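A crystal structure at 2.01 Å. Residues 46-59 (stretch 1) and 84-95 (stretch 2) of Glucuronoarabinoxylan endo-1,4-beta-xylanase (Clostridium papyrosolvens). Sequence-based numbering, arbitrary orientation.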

ATOM      1  N   LEU A  46      -0.550   2.604   7.833  1.00  7.20           N
ATOM      2  CA  LEU A  46       0.857   2.750   8.208  1.00  7.79           C
ATOM      3  C   LEU A  46       1.515   1.385   8.304  1.00  9.84           C
ATOM      4  O   LEU A  46       0.964   0.455   8.905  1.00  9.08           O
ATOM      5  CB  LEU A  46       0.992   3.456   9.576  1.00  7.87           C
ATOM      6  CG  LEU A  46       2.430   3.593  10.090  1.00 10.28           C
ATOM      7  CD1 LEU A  46       3.304   4.504   9.185  1.00  3.31           C
ATOM      8  CD2 LEU A  46       2.431   4.129  11.500  1.00 10.40           C
ATOM      9  N   ARG A  47       2.702   1.273   7.718  1.00 10.28           N
ATOM     10  CA  ARG A  47       3.506   0.058   7.776  1.00  9.26           C
ATOM     11  C   ARG A  47       4.691   0.258   8.722  1.00  8.10           C
ATOM     12  O   ARG A  47       5.548   1.114   8.479  1.00  9.90           O
ATOM     13  CB  ARG A  47       4.038  -0.290   6.365  1.00  4.48           C
ATOM     14  CG  ARG A  47       4.887  -1.561   6.287  1.00  5.33           C
ATOM     15  CD  ARG A  47       5.457  -1.741   4.878  1.00  6.55           C
ATOM     16  NE  ARG A  47       6.171  -3.023   4.711  1.00  7.58           N
ATOM     17  CZ  ARG A  47       7.303  -3.165   4.031  1.00  7.57           C
ATOM     18  NH1 ARG A  47       7.850  -2.105   3.468  1.00  7.76           N
ATOM     19  NH2 ARG A  47       7.870  -4.378   3.882  1.00  8.99           N
ATOM     20  N   LEU A  48       4.758  -0.584   9.757  1.00  8.23           N
ATOM     21  CA  LEU A  48       5.865  -0.636  10.712  1.00  9.34           C
ATOM     22  C   LEU A  48       6.906  -1.672  10.278  1.00 10.78           C
ATOM     23  O   LEU A  48       6.585  -2.643   9.583  1.00  7.04           O
ATOM     24  CB  LEU A  48       5.367  -1.040  12.101  1.00 11.50           C
ATOM     25  CG  LEU A  48       4.098  -0.395  12.650  1.00  8.88           C
ATOM     26  CD1 LEU A  48       3.715  -1.080  13.955  1.00  8.39           C
ATOM     27  CD2 LEU A  48       4.318   1.102  12.847  1.00  8.49           C
ATOM     28  N   ARG A  49       8.168  -1.412  10.596  1.00  9.49           N
ATOM     29  CA  ARG A  49       9.179  -2.454  10.486  1.00 10.47           C
ATOM     30  C   ARG A  49       9.401  -3.052  11.874  1.00 12.31           C
ATOM     31  O   ARG A  49       9.592  -2.315  12.845  1.00 11.45           O
ATOM     32  CB  ARG A  49      10.490  -1.893   9.952  1.00  8.17           C
ATOM     33  CG  ARG A  49      11.666  -2.869  10.105  1.00 11.39           C
ATOM     34  CD  ARG A  49      12.964  -2.295   9.570  1.00  9.77           C
ATOM     35  NE  ARG A  49      14.105  -2.944  10.214  1.00 14.42           N
ATOM     36  CZ  ARG A  49      14.541  -2.619  11.433  1.00 18.83           C
ATOM     37  NH1 ARG A  49      13.938  -1.653  12.132  1.00 16.64           N
ATOM     38  NH2 ARG A  49      15.583  -3.256  11.964  1.00 18.57           N
ATOM     39  N   ILE A  50       9.386  -4.382  11.958  1.00 11.43           N
ATOM     40  CA  ILE A  50       9.612  -5.088  13.220  1.00 11.02           C
ATOM     41  C   ILE A  50      11.112  -5.141  13.520  1.00 12.83           C
ATOM     42  O   ILE A  50      11.888  -5.796  12.796  1.00 10.24           O
ATOM     43  CB  ILE A  50       9.081  -6.538  13.122  1.00  8.15           C
ATOM     44  CG1 ILE A  50       7.588  -6.552  12.766  1.00 10.77           C
ATOM     45  CG2 ILE A  50       9.315  -7.320  14.419  1.00 11.84           C
ATOM     46  CD1 ILE A  50       6.999  -7.970  12.581  1.00 10.73           C
ATOM     47  N   GLU A  51      11.521  -4.552  14.641  1.00 11.66           N
ATOM     48  CA  GLU A  51      12.952  -4.335  14.860  1.00 11.27           C
ATOM     49  C   GLU A  51      13.608  -5.543  15.543  1.00  8.44           C
ATOM     50  O   GLU A  51      13.410  -5.774  16.731  1.00  7.97           O
ATOM     51  CB  GLU A  51      13.121  -3.073  15.730  1.00  8.98           C
ATOM     52  CG  GLU A  51      14.526  -2.831  16.233  1.00 11.33           C
ATOM     53  CD  GLU A  51      15.508  -2.561  15.104  1.00 15.81           C
ATOM     54  OE1 GLU A  51      15.486  -1.445  14.537  1.00 19.09           O
ATOM     55  OE2 GLU A  51      16.282  -3.470  14.767  1.00 15.21           O
ATOM     56  N   GLU A  52      14.456  -6.258  14.797  1.00  8.65           N
ATOM     57  CA  GLU A  52      15.081  -7.506  15.277  1.00  7.92           C
ATOM     58  C   GLU A  52      16.262  -7.204  16.187  1.00  9.90           C
ATOM     59  O   GLU A  52      16.806  -8.104  16.822  1.00 12.45           O
ATOM     60  CB  GLU A  52      15.497  -8.445  14.125  1.00  7.05           C
ATOM     61  CG  GLU A  52      16.731  -7.969  13.298  1.00 12.23           C
ATOM     62  CD  GLU A  52      16.356  -7.116  12.093  1.00 14.73           C
ATOM     63  OE1 GLU A  52      15.277  -6.489  12.110  1.00 16.76           O
ATOM     64  OE2 GLU A  52      17.144  -7.048  11.130  1.00 14.23           O
ATOM     65  N   GLY A  53      16.619  -5.921  16.276  1.00  8.87           N
ATOM     66  CA  GLY A  53      17.670  -5.460  17.167  1.00  8.72           C
ATOM     67  C   GLY A  53      17.349  -5.774  18.617  1.00 10.19           C
ATOM     68  O   GLY A  53      18.224  -5.725  19.481  1.00 12.00           O
ATOM     69  N   ILE A  54      16.081  -6.081  18.883  1.00  9.23           N
ATOM     70  CA  ILE A  54      15.643  -6.553  20.194  1.00  9.55           C
ATOM     71  C   ILE A  54      16.358  -7.860  20.566  1.00 11.42           C
ATOM     72  O   ILE A  54      16.564  -8.151  21.742  1.00  9.22           O
ATOM     73  CB  ILE A  54      14.100  -6.748  20.244  1.00 11.51           C
ATOM     74  CG1 ILE A  54      13.631  -6.996  21.679  1.00  9.78           C
ATOM     75  CG2 ILE A  54      13.653  -7.892  19.330  1.00  9.86           C
ATOM     76  CD1 ILE A  54      12.154  -6.731  21.889  1.00  7.36           C
ATOM     77  N   GLY A  55      16.754  -8.651  19.570  1.00 10.36           N
ATOM     78  CA  GLY A  55      17.442  -9.890  19.894  1.00 13.07           C
ATOM     79  C   GLY A  55      16.524 -10.865  20.622  1.00 12.36           C
ATOM     80  O   GLY A  55      15.381 -11.045  20.223  1.00 12.42           O
ATOM     81  N   ASP A  56      17.002 -11.482  21.695  1.00 11.71           N
ATOM     82  CA  ASP A  56      16.164 -12.438  22.420  1.00 15.63           C
ATOM     83  C   ASP A  56      15.361 -11.798  23.554  1.00 16.75           C
ATOM     84  O   ASP A  56      14.616 -12.495  24.256  1.00 15.10           O
ATOM     85  CB  ASP A  56      17.001 -13.587  22.988  1.00 16.47           C
ATOM     86  CG  ASP A  56      17.684 -14.402  21.905  1.00 19.66           C
ATOM     87  OD1 ASP A  56      17.258 -14.341  20.732  1.00 17.45           O
ATOM     88  OD2 ASP A  56      18.665 -15.094  22.234  1.00 24.20           O
ATOM     89  N   ALA A  57      15.512 -10.482  23.727  1.00 14.10           N
ATOM     90  CA  ALA A  57      14.930  -9.794  24.882  1.00  9.47           C
ATOM     91  C   ALA A  57      13.404  -9.848  24.849  1.00 13.34           C
ATOM     92  O   ALA A  57      12.743  -9.646  25.877  1.00 15.01           O
ATOM     93  CB  ALA A  57      15.439  -8.350  24.966  1.00 10.23           C
ATOM     94  N   TRP A  58      12.838 -10.127  23.672  1.00 11.86           N
ATOM     95  CA  TRP A  58      11.397 -10.283  23.575  1.00 12.20           C
ATOM     96  C   TRP A  58      10.883 -11.434  24.435  1.00 14.55           C
ATOM     97  O   TRP A  58       9.731 -11.413  24.876  1.00 15.33           O
ATOM     98  CB  TRP A  58      10.955 -10.492  22.133  1.00 11.46           C
ATOM     99  CG  TRP A  58      11.406 -11.767  21.538  1.00 11.73           C
ATOM    100  CD1 TRP A  58      12.605 -11.998  20.910  1.00 11.84           C
ATOM    101  CD2 TRP A  58      10.668 -12.995  21.452  1.00 10.08           C
ATOM    102  NE1 TRP A  58      12.661 -13.295  20.475  1.00 13.34           N
ATOM    103  CE2 TRP A  58      11.489 -13.928  20.797  1.00 11.01           C
ATOM    104  CE3 TRP A  58       9.403 -13.401  21.900  1.00 10.11           C
ATOM    105  CZ2 TRP A  58      11.078 -15.244  20.543  1.00 10.68           C
ATOM    106  CZ3 TRP A  58       9.004 -14.705  21.659  1.00 10.63           C
ATOM    107  CH2 TRP A  58       9.841 -15.610  20.982  1.00 10.85           C
ATOM    108  N   LYS A  59      11.726 -12.442  24.657  1.00 13.08           N
ATOM    109  CA  LYS A  59      11.333 -13.588  25.467  1.00 14.71           C
ATOM    110  C   LYS A  59      11.141 -13.209  26.933  1.00 16.59           C
ATOM    111  O   LYS A  59      10.350 -13.840  27.639  1.00 16.66           O
ATOM    112  CB  LYS A  59      12.362 -14.710  25.359  1.00 14.61           C
ATOM    113  CG  LYS A  59      12.621 -15.188  23.925  1.00 15.97           C
ATOM    114  CD  LYS A  59      13.416 -16.493  23.954  1.00 15.18           C
ATOM    115  CE  LYS A  59      13.805 -16.978  22.564  1.00 18.81           C
ATOM    116  NZ  LYS A  59      14.456 -18.323  22.688  1.00 21.16           N
ATOM    117  N   PHE A  84       0.024  -2.153   9.922  1.00  8.44           N
ATOM    118  CA  PHE A  84       0.583  -3.494   9.777  1.00  8.17           C
ATOM    119  C   PHE A  84       2.092  -3.452   9.935  1.00  9.16           C
ATOM    120  O   PHE A  84       2.676  -2.368   9.980  1.00 10.19           O
ATOM    121  CB  PHE A  84       0.157  -4.180   8.472  1.00  8.44           C
ATOM    122  CG  PHE A  84       0.844  -3.650   7.221  1.00  8.75           C
ATOM    123  CD1 PHE A  84       0.450  -2.443   6.648  1.00  7.66           C
ATOM    124  CD2 PHE A  84       1.825  -4.393   6.587  1.00 11.04           C
ATOM    125  CE1 PHE A  84       1.043  -1.983   5.479  1.00  6.17           C
ATOM    126  CE2 PHE A  84       2.418  -3.953   5.409  1.00 10.53           C
ATOM    127  CZ  PHE A  84       2.033  -2.735   4.857  1.00  9.44           C
ATOM    128  N   ALA A  85       2.710  -4.626  10.067  1.00 11.51           N
ATOM    129  CA  ALA A  85       4.143  -4.726  10.360  1.00 11.26           C
ATOM    130  C   ALA A  85       4.820  -5.780   9.495  1.00 10.34           C
ATOM    131  O   ALA A  85       4.247  -6.860   9.291  1.00  9.94           O
ATOM    132  CB  ALA A  85       4.350  -5.061  11.850  1.00 10.47           C
ATOM    133  N   SER A  86       6.023  -5.475   8.988  1.00  8.17           N
ATOM    134  CA  SER A  86       6.828  -6.471   8.249  1.00  4.55           C
ATOM    135  C   SER A  86       8.205  -6.588   8.915  1.00  8.22           C
ATOM    136  O   SER A  86       8.797  -5.558   9.302  1.00 10.14           O
ATOM    137  CB  SER A  86       7.066  -5.960   6.821  1.00  4.73           C
ATOM    138  OG  SER A  86       5.858  -5.652   6.125  1.00  7.83           O
ATOM    139  N   PRO A  87       8.703  -7.826   9.097  1.00  8.09           N
ATOM    140  CA  PRO A  87      10.095  -8.178   9.425  1.00  9.57           C
ATOM    141  C   PRO A  87      11.043  -8.255   8.207  1.00  8.43           C
ATOM    142  O   PRO A  87      10.669  -8.881   7.197  1.00  5.58           O
ATOM    143  CB  PRO A  87       9.935  -9.547  10.086  1.00  9.85           C
ATOM    144  CG  PRO A  87       8.704 -10.192   9.299  1.00  6.62           C
ATOM    145  CD  PRO A  87       7.946  -9.013   8.649  1.00  7.05           C
ATOM    146  N   TRP A  88      12.246  -7.687   8.302  1.00 10.40           N
ATOM    147  CA  TRP A  88      13.356  -8.016   7.400  1.00  7.59           C
ATOM    148  C   TRP A  88      14.184  -9.221   7.827  1.00  9.13           C
ATOM    149  O   TRP A  88      14.759  -9.904   6.994  1.00  9.13           O
ATOM    150  CB  TRP A  88      14.297  -6.829   7.190  1.00  6.06           C
ATOM    151  CG  TRP A  88      13.853  -5.777   6.221  1.00  6.54           C
ATOM    152  CD1 TRP A  88      14.547  -5.319   5.120  1.00  8.19           C
ATOM    153  CD2 TRP A  88      12.656  -4.984   6.301  1.00  6.90           C
ATOM    154  NE1 TRP A  88      13.838  -4.292   4.515  1.00  7.52           N
ATOM    155  CE2 TRP A  88      12.681  -4.078   5.215  1.00  8.89           C
ATOM    156  CE3 TRP A  88      11.567  -4.966   7.177  1.00 12.80           C
ATOM    157  CZ2 TRP A  88      11.640  -3.172   4.979  1.00  9.23           C
ATOM    158  CZ3 TRP A  88      10.552  -4.063   6.953  1.00 16.00           C
ATOM    159  CH2 TRP A  88      10.601  -3.168   5.860  1.00 14.23           C
ATOM    160  N   ASN A  89      14.327  -9.406   9.137  1.00 10.50           N
ATOM    161  CA  ASN A  89      15.048 -10.555   9.676  1.00 11.04           C
ATOM    162  C   ASN A  89      14.395 -11.015  10.966  1.00 11.41           C
ATOM    163  O   ASN A  89      13.791 -10.211  11.681  1.00 10.16           O
ATOM    164  CB  ASN A  89      16.515 -10.216  10.000  1.00 13.28           C
ATOM    165  CG  ASN A  89      17.316  -9.746   8.788  1.00 14.25           C
ATOM    166  OD1 ASN A  89      17.749 -10.542   7.951  1.00 12.03           O
ATOM    167  ND2 ASN A  89      17.558  -8.451   8.726  1.00 13.98           N
ATOM    168  N   PRO A  90      14.525 -12.311  11.294  1.00  8.94           N
ATOM    169  CA  PRO A  90      14.192 -12.609  12.687  1.00 10.69           C
ATOM    170  C   PRO A  90      15.374 -12.198  13.573  1.00  9.86           C
ATOM    171  O   PRO A  90      16.401 -11.785  13.027  1.00  6.86           O
ATOM    172  CB  PRO A  90      14.016 -14.122  12.686  1.00 11.83           C
ATOM    173  CG  PRO A  90      14.852 -14.611  11.549  1.00 14.87           C
ATOM    174  CD  PRO A  90      14.884 -13.508  10.514  1.00 10.38           C
ATOM    175  N   PRO A  91      15.256 -12.369  14.907  1.00  8.59           N
ATOM    176  CA  PRO A  91      16.422 -12.207  15.777  1.00  8.27           C
ATOM    177  C   PRO A  91      17.585 -13.071  15.311  1.00  9.72           C
ATOM    178  O   PRO A  91      17.373 -14.164  14.781  1.00 11.79           O
ATOM    179  CB  PRO A  91      15.916 -12.724  17.127  1.00  5.95           C
ATOM    180  CG  PRO A  91      14.473 -12.432  17.107  1.00  6.12           C
ATOM    181  CD  PRO A  91      14.062 -12.749  15.679  1.00  6.61           C
ATOM    182  N   ALA A  92      18.799 -12.574  15.508  1.00  9.00           N
ATOM    183  CA  ALA A  92      20.002 -13.238  15.020  1.00  8.48           C
ATOM    184  C   ALA A  92      20.076 -14.700  15.455  1.00 11.30           C
ATOM    185  O   ALA A  92      20.560 -15.536  14.695  1.00 14.38           O
ATOM    186  CB  ALA A  92      21.241 -12.485  15.498  1.00  7.37           C
ATOM    187  N   SER A  93      19.581 -15.013  16.659  1.00  9.47           N
ATOM    188  CA  SER A  93      19.703 -16.374  17.198  1.00 11.04           C
ATOM    189  C   SER A  93      18.848 -17.398  16.451  1.00 12.70           C
ATOM    190  O   SER A  93      19.028 -18.599  16.636  1.00 13.83           O
ATOM    191  CB  SER A  93      19.375 -16.422  18.702  1.00 13.07           C
ATOM    192  OG  SER A  93      18.007 -16.093  18.968  1.00 13.58           O
ATOM    193  N   MET A  94      17.889 -16.927  15.651  1.00 14.77           N
ATOM    194  CA  MET A  94      17.057 -17.832  14.854  1.00 10.41           C
ATOM    195  C   MET A  94      17.584 -18.100  13.436  1.00 11.65           C
ATOM    196  O   MET A  94      17.059 -18.974  12.734  1.00 11.56           O
ATOM    197  CB  MET A  94      15.650 -17.264  14.716  1.00  8.38           C
ATOM    198  CG  MET A  94      14.933 -16.919  16.026  1.00 10.22           C
ATOM    199  SD  MET A  94      13.173 -16.711  15.651  1.00 12.66           S
ATOM    200  CE  MET A  94      12.615 -15.944  17.179  1.00  8.14           C
ATOM    201  N   GLN A  95      18.571 -17.317  13.012  1.00  9.87           N
ATOM    202  CA  GLN A  95      19.195 -17.428  11.689  1.00  9.28           C
ATOM    203  C   GLN A  95      20.290 -18.487  11.549  1.00 14.18           C
ATOM    204  O   GLN A  95      20.923 -18.883  12.522  1.00 14.27           O
ATOM    205  CB  GLN A  95      19.748 -16.081  11.247  1.00  5.82           C
ATOM    206  CG  GLN A  95      18.699 -15.021  11.008  1.00  5.34           C
ATOM    207  CD  GLN A  95      19.340 -13.702  10.666  1.00 12.70           C
ATOM    208  OE1 GLN A  95      20.129 -13.169  11.449  1.00 15.84           O
ATOM    209  NE2 GLN A  95      19.028 -13.172   9.490  1.00 12.40           N
TER
HETATM  210  O   HOH W   1      12.017  -8.678  13.071  1.00  5.61           O
HETATM  211  O   HOH W   2      13.151  -6.165  10.536  1.00 10.41           O
HETATM  212  O   HOH W   3      19.136  -9.796  16.531  1.00 11.66           O
HETATM  213  O   HOH W   4      18.893 -12.981  18.821  1.00 11.37           O

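Two parallel β-strands pair through their backbones and then continue as loops and short 3-10 segments that stay in touch through side chains and bridging waters. Along the paired backbones, hydrogen bonds run from F84 N to L46 O (3.0 Å), L48 N to F84 O (2.8 Å), S86 N to L48 O (2.9 Å) and I50 N to S86 O (3.0 Å). L48 thus uses both its N and its O, as expected for parallel pairing, in which one residue bonds to two that flank its partner, here A85. Side chains alternate between the two faces of the sheet. On the face carrying R47, R49, F84 and S86, the extended R47 side chain lays CG over the F84 ring (3.8 Å to the centroid), while its NE donates to S86 OG (3.0 Å) near the guanidinium plane. W88 CH2 covers one face of that guanidinium, 3.6 Å from R47 NH2, and R49 CD sits over the six-membered ring of W88 (4.1 Å to the centroid), so R47 meets aromatic surface with both its aliphatic and its charged part, whereas R49 does so mainly through its aliphatic chain. On the face carrying L48 and A85 the contact is apolar, L48 CB lying 4.2 Å from A85 CB; just past the last bridge, I50 CG1 packs against the same A85 CB at 3.7 Å.

Beyond the strands, N89 ND2 donates to E52 OE2 (2.8 Å), whereas E52 OE1 lies 3.3 Å from R49 NH2 in a salt bridge. Water 2 donates to I50 O (2.6 Å) and E52 OE1 (2.7 Å) and accepts from W88 N (2.9 Å); water 1 joins I50 O to N89 O. Farther along, S93 OG donates to D56 OD1 at a short 2.6 Å, and water 4 links that same OD1 to S93 N. W58 completes the contact, with CZ2 3.8 Å from M94 CE and NE1 3.9 Å from P91 CG.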